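Side-chain contacts in ribonucleoside-diphosphate reductase subunit beta (PDB 6ZJK), which forms the small (R2) subunit of a ribonucleotide reductase and holds a di-iron centre that probably generates the radical needed to make deoxyribonucleotides: residues S60-T65 / H241-Q246; I54-A59 / I249-N254; T134-I139 / N235-T240. All coordinates share one frame; numbering follows the deposited sequence.

Interaction 1: residues S60-T65 / H241-Q246. With FE (Fe (III) ion), chain G.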
loop_
_atom_site.group_PDB
_atom_site.type_symbol
_atom_site.label_atom_id
_atom_site.label_comp_id
_atom_site.label_asym_id
_atom_site.label_seq_id
_atom_site.Cartn_x
_atom_site.Cartn_y
_atom_site.Cartn_z
ATOM N N SER A 60 3.241 -5.303 -16.211
ATOM C CA SER A 60 2.879 -6.656 -15.926
ATOM C C SER A 60 3.937 -7.467 -15.294
ATOM O O SER A 60 3.684 -8.112 -14.339
ATOM C CB SER A 60 2.402 -7.370 -17.182
ATOM O OG SER A 60 1.401 -6.652 -17.795
ATOM N N ASP A 61 5.123 -7.486 -15.860
ATOM C CA ASP A 61 6.181 -8.254 -15.266
ATOM C C ASP A 61 6.639 -7.715 -13.916
ATOM O O ASP A 61 6.994 -8.452 -13.110
ATOM C CB ASP A 61 7.349 -8.402 -16.202
ATOM C CG ASP A 61 6.951 -9.008 -17.498
ATOM O OD1 ASP A 61 6.782 -10.208 -17.504
ATOM O OD2 ASP A 61 6.761 -8.277 -18.488
ATOM N N PHE A 62 6.579 -6.419 -13.724
ATOM C CA PHE A 62 6.967 -5.826 -12.480
ATOM C C PHE A 62 6.015 -6.282 -11.365
ATOM O O PHE A 62 6.451 -6.531 -10.291
ATOM C CB PHE A 62 7.040 -4.308 -12.525
ATOM C CG PHE A 62 8.190 -3.755 -13.325
ATOM C CD1 PHE A 62 8.940 -4.538 -14.131
ATOM C CD2 PHE A 62 8.466 -2.452 -13.284
ATOM C CE1 PHE A 62 9.973 -4.003 -14.855
ATOM C CE2 PHE A 62 9.468 -1.909 -13.987
ATOM C CZ PHE A 62 10.223 -2.677 -14.788
ATOM N N TYR A 63 4.725 -6.415 -11.654
ATOM C CA TYR A 63 3.750 -6.875 -10.700
ATOM C C TYR A 63 4.138 -8.243 -10.284
ATOM O O TYR A 63 4.243 -8.521 -9.148
ATOM C CB TYR A 63 2.360 -6.876 -11.311
ATOM C CG TYR A 63 1.271 -7.380 -10.434
ATOM C CD1 TYR A 63 0.953 -8.677 -10.396
ATOM C CD2 TYR A 63 0.560 -6.536 -9.675
ATOM C CE1 TYR A 63 -0.056 -9.129 -9.611
ATOM C CE2 TYR A 63 -0.432 -6.974 -8.880
ATOM C CZ TYR A 63 -0.720 -8.274 -8.855
ATOM O OH TYR A 63 -1.672 -8.702 -8.104
ATOM N N ARG A 64 4.416 -9.096 -11.217
ATOM C CA ARG A 64 4.739 -10.453 -10.909
ATOM C C ARG A 64 5.961 -10.617 -10.050
ATOM O O ARG A 64 5.943 -11.311 -9.088
ATOM C CB ARG A 64 4.846 -11.219 -12.199
ATOM C CG ARG A 64 5.126 -12.677 -12.116
ATOM C CD ARG A 64 5.144 -13.271 -13.506
ATOM N NE ARG A 64 3.844 -13.784 -13.887
ATOM C CZ ARG A 64 3.047 -13.261 -14.808
ATOM N NH1 ARG A 64 3.398 -12.210 -15.501
ATOM N NH2 ARG A 64 1.879 -13.822 -15.059
ATOM N N THR A 65 7.015 -9.933 -10.423
ATOM C CA THR A 65 8.278 -9.965 -9.746
ATOM C C THR A 65 8.167 -9.495 -8.304
ATOM O O THR A 65 8.663 -10.098 -7.430
ATOM C CB THR A 65 9.259 -9.061 -10.497
ATOM O OG1 THR A 65 9.574 -9.658 -11.725
ATOM C CG2 THR A 65 10.478 -8.902 -9.741
ATOM N N HIS A 241 12.399 -1.156 -7.011
ATOM C CA HIS A 241 11.915 0.214 -6.863
ATOM C C HIS A 241 12.674 1.159 -7.782
ATOM O O HIS A 241 12.175 2.126 -8.218
ATOM C CB HIS A 241 11.999 0.738 -5.441
ATOM C CG HIS A 241 11.238 -0.060 -4.425
ATOM N ND1 HIS A 241 11.122 0.339 -3.126
ATOM C CD2 HIS A 241 10.548 -1.210 -4.524
ATOM C CE1 HIS A 241 10.419 -0.547 -2.465
ATOM N NE2 HIS A 241 10.084 -1.512 -3.283
ATOM N N LEU A 242 13.919 0.845 -8.015
ATOM C CA LEU A 242 14.779 1.591 -8.878
ATOM C C LEU A 242 14.286 1.489 -10.306
ATOM O O LEU A 242 14.056 2.435 -10.909
ATOM C CB LEU A 242 16.134 0.965 -8.804
ATOM C CG LEU A 242 17.342 1.796 -8.637
ATOM C CD1 LEU A 242 17.083 2.897 -7.676
ATOM C CD2 LEU A 242 18.463 0.907 -8.180
ATOM N N VAL A 243 14.122 0.297 -10.806
ATOM C CA VAL A 243 13.646 0.116 -12.134
ATOM C C VAL A 243 12.273 0.692 -12.352
ATOM O O VAL A 243 11.991 1.167 -13.384
ATOM C CB VAL A 243 13.647 -1.305 -12.554
ATOM C CG1 VAL A 243 13.244 -1.365 -13.986
ATOM C CG2 VAL A 243 15.018 -1.875 -12.412
ATOM N N LEU A 244 11.426 0.654 -11.353
ATOM C CA LEU A 244 10.108 1.283 -11.466
ATOM C C LEU A 244 10.242 2.777 -11.731
ATOM O O LEU A 244 9.674 3.301 -12.698
ATOM C CB LEU A 244 9.274 1.020 -10.205
ATOM C CG LEU A 244 7.883 1.664 -10.049
ATOM C CD1 LEU A 244 6.989 1.307 -11.224
ATOM C CD2 LEU A 244 7.224 1.220 -8.766
ATOM N N PHE A 245 11.025 3.462 -10.914
ATOM C CA PHE A 245 11.233 4.889 -11.098
ATOM C C PHE A 245 11.997 5.216 -12.401
ATOM O O PHE A 245 11.743 6.165 -13.009
ATOM C CB PHE A 245 11.795 5.580 -9.855
ATOM C CG PHE A 245 10.730 6.010 -8.882
ATOM C CD1 PHE A 245 10.101 5.120 -8.123
ATOM C CD2 PHE A 245 10.333 7.296 -8.795
ATOM C CE1 PHE A 245 9.117 5.492 -7.283
ATOM C CE2 PHE A 245 9.337 7.674 -7.949
ATOM C CZ PHE A 245 8.737 6.769 -7.195
ATOM N N GLN A 246 12.909 4.381 -12.808
ATOM C CA GLN A 246 13.571 4.569 -14.105
ATOM C C GLN A 246 12.545 4.620 -15.243
ATOM O O GLN A 246 12.605 5.491 -16.122
ATOM C CB GLN A 246 14.590 3.440 -14.327
ATOM C CG GLN A 246 15.901 3.604 -13.518
ATOM C CD GLN A 246 16.835 2.381 -13.564
ATOM O OE1 GLN A 246 16.543 1.383 -14.240
ATOM N NE2 GLN A 246 17.988 2.473 -12.856
HETATM FE FE FE G . 12.489 1.628 -1.646
HETATM O O HOH W 1 13.137 -0.244 -0.787
#
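F62 drives the far end of its ring against V243, and the tight part of this contact is that single point: F62 CZ stands 3.4 Å from V243 CG1, closer than most carbon–carbon packing. The neighbouring ring atom is less pressed, with F62 CE2 at 3.8 Å from the same V243 CG1. The two side chains cross at about a right angle, and the methyl meets the ring obliquely. V243 offers this branch because CG1 lies anti to the backbone N (chi1 -175°), while CG2 takes the place anti to the carbonyl carbon. The ring also reaches the backbone, F62 CE2 lying 4.1 Å from L244 CA; the CA atoms of F62 and L244, at 7.8 Å, are the closest CA pair between 60-65 and 241-246. The L244 side chain packs on Q133 of helix 124-151, and W58 also meets the F62 ring, with the two planes inclined. Helix 225-255 belongs to the ferritin-like helical bundle of R2 proteins, and here helix 58-68 lies against its outside. The inner side of the same segment carries H241, whose ND1 binds an iron(III) ion at 2.4 Å; E137, E204, E238 and a water share that metal. Toward solvent the contact thins quickly. F62 and V243 are themselves only partly covered, and D61, R64 and T65 sit at the surface. T65 there turns back on its own helix: its OG1 donates to D61 O at 3.2 Å from above the carbonyl plane, while T65 N reaches that oxygen from the opposite face. R64 NH2 instead forms a salt bridge with E74 of the second subunit.

Interaction 2: residues I54-A59 / I249-N254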
loop_
_atom_site.group_PDB
_atom_site.type_symbol
_atom_site.label_atom_id
_atom_site.label_comp_id
_atom_site.label_asym_id
_atom_site.label_seq_id
_atom_site.Cartn_x
_atom_site.Cartn_y
_atom_site.Cartn_z
ATOM N N ILE A 54 -3.989 -2.453 -20.502
ATOM C CA ILE A 54 -3.024 -1.459 -20.050
ATOM C C ILE A 54 -2.150 -0.895 -21.165
ATOM O O ILE A 54 -1.994 -1.502 -22.138
ATOM C CB ILE A 54 -2.093 -2.051 -18.970
ATOM C CG1 ILE A 54 -1.447 -3.310 -19.464
ATOM C CG2 ILE A 54 -2.872 -2.434 -17.759
ATOM C CD1 ILE A 54 -0.439 -3.871 -18.536
ATOM N N LYS A 55 -1.569 0.265 -20.978
ATOM C CA LYS A 55 -0.684 0.867 -21.963
ATOM C C LYS A 55 0.781 0.489 -21.727
ATOM O O LYS A 55 1.511 0.231 -22.689
ATOM C CB LYS A 55 -0.850 2.390 -21.952
ATOM C CG LYS A 55 0.195 3.158 -22.766
ATOM C CD LYS A 55 -0.062 4.666 -22.682
ATOM C CE LYS A 55 0.839 5.479 -23.602
ATOM N NZ LYS A 55 0.468 5.412 -25.062
ATOM N N TYR A 56 1.233 0.444 -20.468
ATOM C CA TYR A 56 2.652 0.200 -20.174
ATOM C C TYR A 56 2.847 -1.292 -19.939
ATOM O O TYR A 56 2.680 -1.802 -18.824
ATOM C CB TYR A 56 3.117 1.048 -18.988
ATOM C CG TYR A 56 2.864 2.515 -19.243
ATOM C CD1 TYR A 56 3.542 3.176 -20.253
ATOM C CD2 TYR A 56 1.893 3.212 -18.533
ATOM C CE1 TYR A 56 3.299 4.495 -20.529
ATOM C CE2 TYR A 56 1.631 4.537 -18.808
ATOM C CZ TYR A 56 2.336 5.172 -19.813
ATOM O OH TYR A 56 2.093 6.499 -20.103
ATOM N N SER A 57 3.274 -1.968 -20.998
ATOM C CA SER A 57 3.362 -3.423 -20.937
ATOM C C SER A 57 4.388 -3.885 -19.898
ATOM O O SER A 57 4.186 -4.904 -19.223
ATOM C CB SER A 57 3.700 -3.946 -22.340
ATOM O OG SER A 57 3.174 -5.237 -22.581
ATOM N N TRP A 58 5.429 -3.094 -19.612
ATOM C CA TRP A 58 6.401 -3.497 -18.604
ATOM C C TRP A 58 5.791 -3.615 -17.211
ATOM O O TRP A 58 6.376 -4.286 -16.356
ATOM C CB TRP A 58 7.589 -2.526 -18.595
ATOM C CG TRP A 58 7.226 -1.072 -18.573
ATOM C CD1 TRP A 58 7.187 -0.202 -19.655
ATOM C CD2 TRP A 58 6.881 -0.300 -17.422
ATOM N NE1 TRP A 58 6.819 1.056 -19.223
ATOM C CE2 TRP A 58 6.626 1.020 -17.861
ATOM C CE3 TRP A 58 6.768 -0.592 -16.055
ATOM C CZ2 TRP A 58 6.267 2.037 -16.973
ATOM C CZ3 TRP A 58 6.401 0.417 -15.184
ATOM C CH2 TRP A 58 6.162 1.707 -15.634
ATOM N N ALA A 59 4.664 -2.986 -16.966
ATOM C CA ALA A 59 3.985 -3.070 -15.690
ATOM C C ALA A 59 3.633 -4.485 -15.281
ATOM O O ALA A 59 3.756 -4.843 -14.163
ATOM C CB ALA A 59 2.771 -2.218 -15.700
ATOM N N ILE A 249 10.126 7.750 -15.100
ATOM C CA ILE A 249 10.772 8.930 -15.616
ATOM C C ILE A 249 10.881 8.904 -17.149
ATOM O O ILE A 249 10.664 9.891 -17.799
ATOM C CB ILE A 249 12.163 9.112 -15.020
ATOM C CG1 ILE A 249 12.073 9.629 -13.601
ATOM C CG2 ILE A 249 12.946 10.119 -15.810
ATOM C CD1 ILE A 249 13.307 9.346 -12.795
ATOM N N LYS A 250 11.175 7.745 -17.699
ATOM C CA LYS A 250 11.315 7.600 -19.143
ATOM C C LYS A 250 10.001 7.922 -19.863
ATOM O O LYS A 250 10.006 8.553 -20.929
ATOM C CB LYS A 250 11.763 6.168 -19.467
ATOM C CG LYS A 250 11.822 5.825 -20.962
ATOM C CD LYS A 250 12.454 4.443 -21.208
ATOM C CE LYS A 250 12.312 3.998 -22.696
ATOM N NZ LYS A 250 11.914 2.533 -22.982
ATOM N N GLU A 251 8.881 7.449 -19.311
ATOM C CA GLU A 251 7.591 7.724 -19.942
ATOM C C GLU A 251 7.184 9.182 -19.757
ATOM O O GLU A 251 6.654 9.801 -20.685
ATOM C CB GLU A 251 6.504 6.793 -19.397
ATOM C CG GLU A 251 6.766 5.279 -19.492
ATOM C CD GLU A 251 6.905 4.745 -20.921
ATOM O OE1 GLU A 251 6.719 5.515 -21.891
ATOM O OE2 GLU A 251 7.207 3.538 -21.072
ATOM N N LEU A 252 7.467 9.767 -18.589
ATOM C CA LEU A 252 7.137 11.175 -18.374
ATOM C C LEU A 252 7.874 12.080 -19.349
ATOM O O LEU A 252 7.320 13.091 -19.799
ATOM C CB LEU A 252 7.460 11.596 -16.942
ATOM C CG LEU A 252 6.493 11.124 -15.849
ATOM C CD1 LEU A 252 7.060 11.433 -14.458
ATOM C CD2 LEU A 252 5.121 11.760 -16.029
ATOM N N LYS A 253 9.145 11.769 -19.641
ATOM C CA LYS A 253 9.955 12.491 -20.615
ATOM C C LYS A 253 9.330 12.427 -22.005
ATOM O O LYS A 253 9.329 13.424 -22.734
ATOM C CB LYS A 253 11.378 11.937 -20.672
ATOM C CG LYS A 253 12.257 12.757 -21.610
ATOM C CD LYS A 253 13.753 12.545 -21.405
ATOM C CE LYS A 253 14.505 12.773 -22.726
ATOM N NZ LYS A 253 14.784 14.210 -22.990
ATOM N N ASN A 254 8.935 11.214 -22.386
ATOM C CA ASN A 254 8.406 11.013 -23.734
ATOM C C ASN A 254 7.084 11.752 -23.946
ATOM O O ASN A 254 6.858 12.322 -25.021
ATOM C CB ASN A 254 8.225 9.520 -24.013
ATOM C CG ASN A 254 7.650 9.259 -25.399
ATOM O OD1 ASN A 254 6.667 8.533 -25.562
ATOM N ND2 ASN A 254 8.261 9.862 -26.401
#
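Y56 and E251 mark the nearest backbone approach, their CA atoms 9.0 Å apart, so the gap between segments 54-59 and 249-254 is spanned by side chains. E251 does most of the spanning. Its chain bends at chi2 (-62°), which lays the methylene and carboxylate beside the Y56 ring and carries one oxygen on to W58. That oxygen, E251 OE2, accepts a hydrogen bond of 3.1 Å from W58 NE1. The bond is fairly straight, with an N-H...O angle of 160°; the acceptor lies close to the indole plane, and the donor comes to the anti side of the carboxylate, somewhat out of its plane. The indole and carboxylate planes are nearly parallel. The contact thereby ties the start of the helical region at 58-68 and the turn before it, where A59 N bonds to Y56 O, to the end of a long helix of the ferritin-like bundle. Against Y56 the carboxylate is turned by 42°, and the approach is oblique: Y56 CE1 lies 3.6 Å from E251 CD and 3.7 Å from E251 CG. Within its own segment, Y56 CB rests 3.5 Å above the W58 ring plane, offset toward its rim. K55 CG covers one face of the Y56 ring, over its centre. Upstream in this turn, the backbone N atoms of K55 and Y56 both donate to E125 OE2 of helix 124-151. M40 packs on both Y56 and E251, while W58 continues along helix 225-255 onto L244 and N247.

Interaction 3: residues T134-I139 / N235-T240. With FE (Fe (III) ion), chain G; FE (Fe (III) ion), chain H.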
loop_
_atom_site.group_PDB
_atom_site.type_symbol
_atom_site.label_atom_id
_atom_site.label_comp_id
_atom_site.label_asym_id
_atom_site.label_seq_id
_atom_site.Cartn_x
_atom_site.Cartn_y
_atom_site.Cartn_z
ATOM N N THR A 134 4.678 0.972 -1.617
ATOM C CA THR A 134 4.396 1.533 -0.295
ATOM C C THR A 134 4.301 0.445 0.772
ATOM O O THR A 134 4.828 0.600 1.887
ATOM C CB THR A 134 3.100 2.336 -0.335
ATOM O OG1 THR A 134 3.239 3.414 -1.260
ATOM C CG2 THR A 134 2.773 2.896 1.027
ATOM N N PHE A 135 3.623 -0.653 0.443
ATOM C CA PHE A 135 3.517 -1.803 1.333
ATOM C C PHE A 135 4.894 -2.369 1.677
ATOM O O PHE A 135 5.169 -2.681 2.840
ATOM C CB PHE A 135 2.623 -2.839 0.647
ATOM C CG PHE A 135 2.811 -4.242 1.113
ATOM C CD1 PHE A 135 2.175 -4.700 2.264
ATOM C CD2 PHE A 135 3.570 -5.132 0.374
ATOM C CE1 PHE A 135 2.312 -6.016 2.676
ATOM C CE2 PHE A 135 3.725 -6.450 0.782
ATOM C CZ PHE A 135 3.094 -6.894 1.936
ATOM N N GLN A 136 5.787 -2.468 0.685
ATOM C CA GLN A 136 7.144 -2.980 0.909
ATOM C C GLN A 136 7.963 -2.054 1.790
ATOM O O GLN A 136 8.799 -2.530 2.569
ATOM C CB GLN A 136 7.890 -3.198 -0.425
ATOM C CG GLN A 136 7.330 -4.360 -1.244
ATOM C CD GLN A 136 8.039 -4.639 -2.544
ATOM O OE1 GLN A 136 8.909 -3.870 -2.991
ATOM N NE2 GLN A 136 7.682 -5.767 -3.167
ATOM N N GLU A 137 7.746 -0.768 1.704
ATOM C CA GLU A 137 8.426 0.182 2.519
ATOM C C GLU A 137 7.968 0.040 3.997
ATOM O O GLU A 137 8.761 0.165 4.876
ATOM C CB GLU A 137 8.239 1.600 2.034
ATOM C CG GLU A 137 8.676 1.978 0.625
ATOM C CD GLU A 137 10.090 1.636 0.186
ATOM O OE1 GLU A 137 10.713 0.782 0.710
ATOM O OE2 GLU A 137 10.575 2.221 -0.764
ATOM N N GLU A 138 6.686 -0.216 4.223
ATOM C CA GLU A 138 6.210 -0.488 5.577
ATOM C C GLU A 138 6.880 -1.727 6.159
ATOM O O GLU A 138 7.202 -1.768 7.357
ATOM C CB GLU A 138 4.689 -0.638 5.608
ATOM C CG GLU A 138 3.899 0.607 5.211
ATOM C CD GLU A 138 3.833 1.660 6.303
ATOM O OE1 GLU A 138 4.453 1.477 7.374
ATOM O OE2 GLU A 138 3.135 2.678 6.099
ATOM N N ILE A 139 7.081 -2.755 5.334
ATOM C CA ILE A 139 7.761 -3.957 5.813
ATOM C C ILE A 139 9.225 -3.668 6.161
ATOM O O ILE A 139 9.766 -4.214 7.139
ATOM C CB ILE A 139 7.596 -5.092 4.792
ATOM C CG1 ILE A 139 6.120 -5.528 4.781
ATOM C CG2 ILE A 139 8.492 -6.279 5.110
ATOM C CD1 ILE A 139 5.889 -6.825 4.045
ATOM N N ASN A 235 17.466 -5.047 -0.077
ATOM C CA ASN A 235 18.236 -4.706 -1.267
ATOM C C ASN A 235 17.469 -5.247 -2.482
ATOM O O ASN A 235 17.231 -4.538 -3.343
ATOM C CB ASN A 235 19.622 -5.314 -1.177
ATOM C CG ASN A 235 20.650 -4.644 -2.083
ATOM O OD1 ASN A 235 20.343 -3.958 -3.017
ATOM N ND2 ASN A 235 21.875 -4.856 -1.747
ATOM N N ARG A 236 17.090 -6.504 -2.464
ATOM C CA ARG A 236 16.287 -7.088 -3.496
ATOM C C ARG A 236 15.044 -6.251 -3.853
ATOM O O ARG A 236 14.877 -5.903 -4.980
ATOM C CB ARG A 236 15.935 -8.483 -3.163
ATOM C CG ARG A 236 15.243 -9.200 -4.280
ATOM C CD ARG A 236 15.016 -10.631 -3.962
ATOM N NE ARG A 236 13.987 -10.849 -2.971
ATOM C CZ ARG A 236 13.582 -12.036 -2.603
ATOM N NH1 ARG A 236 14.085 -13.070 -3.143
ATOM N NH2 ARG A 236 12.672 -12.194 -1.707
ATOM N N ASP A 237 14.257 -5.836 -2.884
ATOM C CA ASP A 237 13.139 -5.011 -3.143
ATOM C C ASP A 237 13.606 -3.690 -3.734
ATOM O O ASP A 237 13.041 -3.216 -4.625
ATOM C CB ASP A 237 12.312 -4.692 -1.882
ATOM C CG ASP A 237 11.525 -5.873 -1.318
ATOM O OD1 ASP A 237 11.363 -6.910 -1.898
ATOM O OD2 ASP A 237 11.081 -5.741 -0.209
ATOM N N GLU A 238 14.669 -3.098 -3.235
ATOM C CA GLU A 238 15.144 -1.839 -3.734
ATOM C C GLU A 238 15.478 -1.821 -5.230
ATOM O O GLU A 238 15.284 -0.884 -5.865
ATOM C CB GLU A 238 16.316 -1.351 -2.905
ATOM C CG GLU A 238 16.622 0.090 -3.047
ATOM C CD GLU A 238 15.693 0.972 -2.253
ATOM O OE1 GLU A 238 15.820 1.158 -1.053
ATOM O OE2 GLU A 238 14.754 1.448 -2.796
ATOM N N VAL A 239 15.996 -2.892 -5.748
ATOM C CA VAL A 239 16.269 -3.000 -7.147
ATOM C C VAL A 239 15.023 -2.790 -7.983
ATOM O O VAL A 239 15.061 -2.066 -8.897
ATOM C CB VAL A 239 16.894 -4.327 -7.483
ATOM C CG1 VAL A 239 16.920 -4.500 -8.967
ATOM C CG2 VAL A 239 18.291 -4.331 -6.949
ATOM N N THR A 240 13.913 -3.378 -7.575
ATOM C CA THR A 240 12.645 -3.236 -8.223
ATOM C C THR A 240 12.123 -1.842 -8.098
ATOM O O THR A 240 11.543 -1.359 -8.988
ATOM C CB THR A 240 11.627 -4.283 -7.764
ATOM O OG1 THR A 240 11.160 -4.010 -6.457
ATOM C CG2 THR A 240 12.215 -5.581 -7.750
HETATM FE FE FE G . 12.489 1.628 -1.646
HETATM FE FE FE H . 12.773 0.576 1.453
HETATM O O HOH W 2 10.255 -6.455 -4.822
HETATM O O HOH W 1 13.137 -0.244 -0.787
#
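Q136 and D237 lay their flat end groups one over the other, the amide and carboxylate planes only 13° apart, where two helices of the ferritin-like R2 bundle flank the di-iron site. Each helix contributes a Glu-x-x-His ligand pair, E137 with H140 and E238 with H241. The stack is offset: Q136 OE1 lies 3.7 Å from D237 CB, and Q136 CD is 3.9 Å from D237 CG. Q136 OE1 accepts from H241 NE2, and D237 OD2 accepts from H140 NE2 and W71 NE1; both residues are thus second-shell partners, which would hold the rotation of the iron-bound histidines. An Asp linking a ligand histidine to a tryptophan matches the radical-transfer route proposed for R2 proteins. A water joins both segments, accepting from Q136 NE2 at 3.1 Å and donating to D237 OD1 and T240 OG1. E137, bent at chi2 (-52°), bridges the metals, OE1 and OE2 each binding one iron(III) ion at 2.2 Å. E238 starts out pointing away from the other helix, but its bent chain returns OE2 to one of these irons at a longer 2.5 Å; a second water bridges both metals. T240 OG1 donates to D237 O at 2.7 Å, in the carbonyl plane and on a lone pair.

In the fold
All three contacts use helix 225-255, meeting it at successive points from the iron site toward its C-terminal end. Interaction 3 is the buried one, its centre about 8 Å from that of the chain; interactions 1 and 2, at about 14 and 20 Å, are only partly buried, and both bring in helix 58-68. The chemistry shifts accordingly: metal carboxylates, stacked polar groups and waters inside, apolar packing in interaction 1, and one indole–carboxylate bond farthest out. Interactions 1 and 3 share an iron and its water. Interactions 1 and 2 meet through packing, L244 CD1 lying 4.1 Å from W58 CZ3, whereas 2 and 3 do not touch.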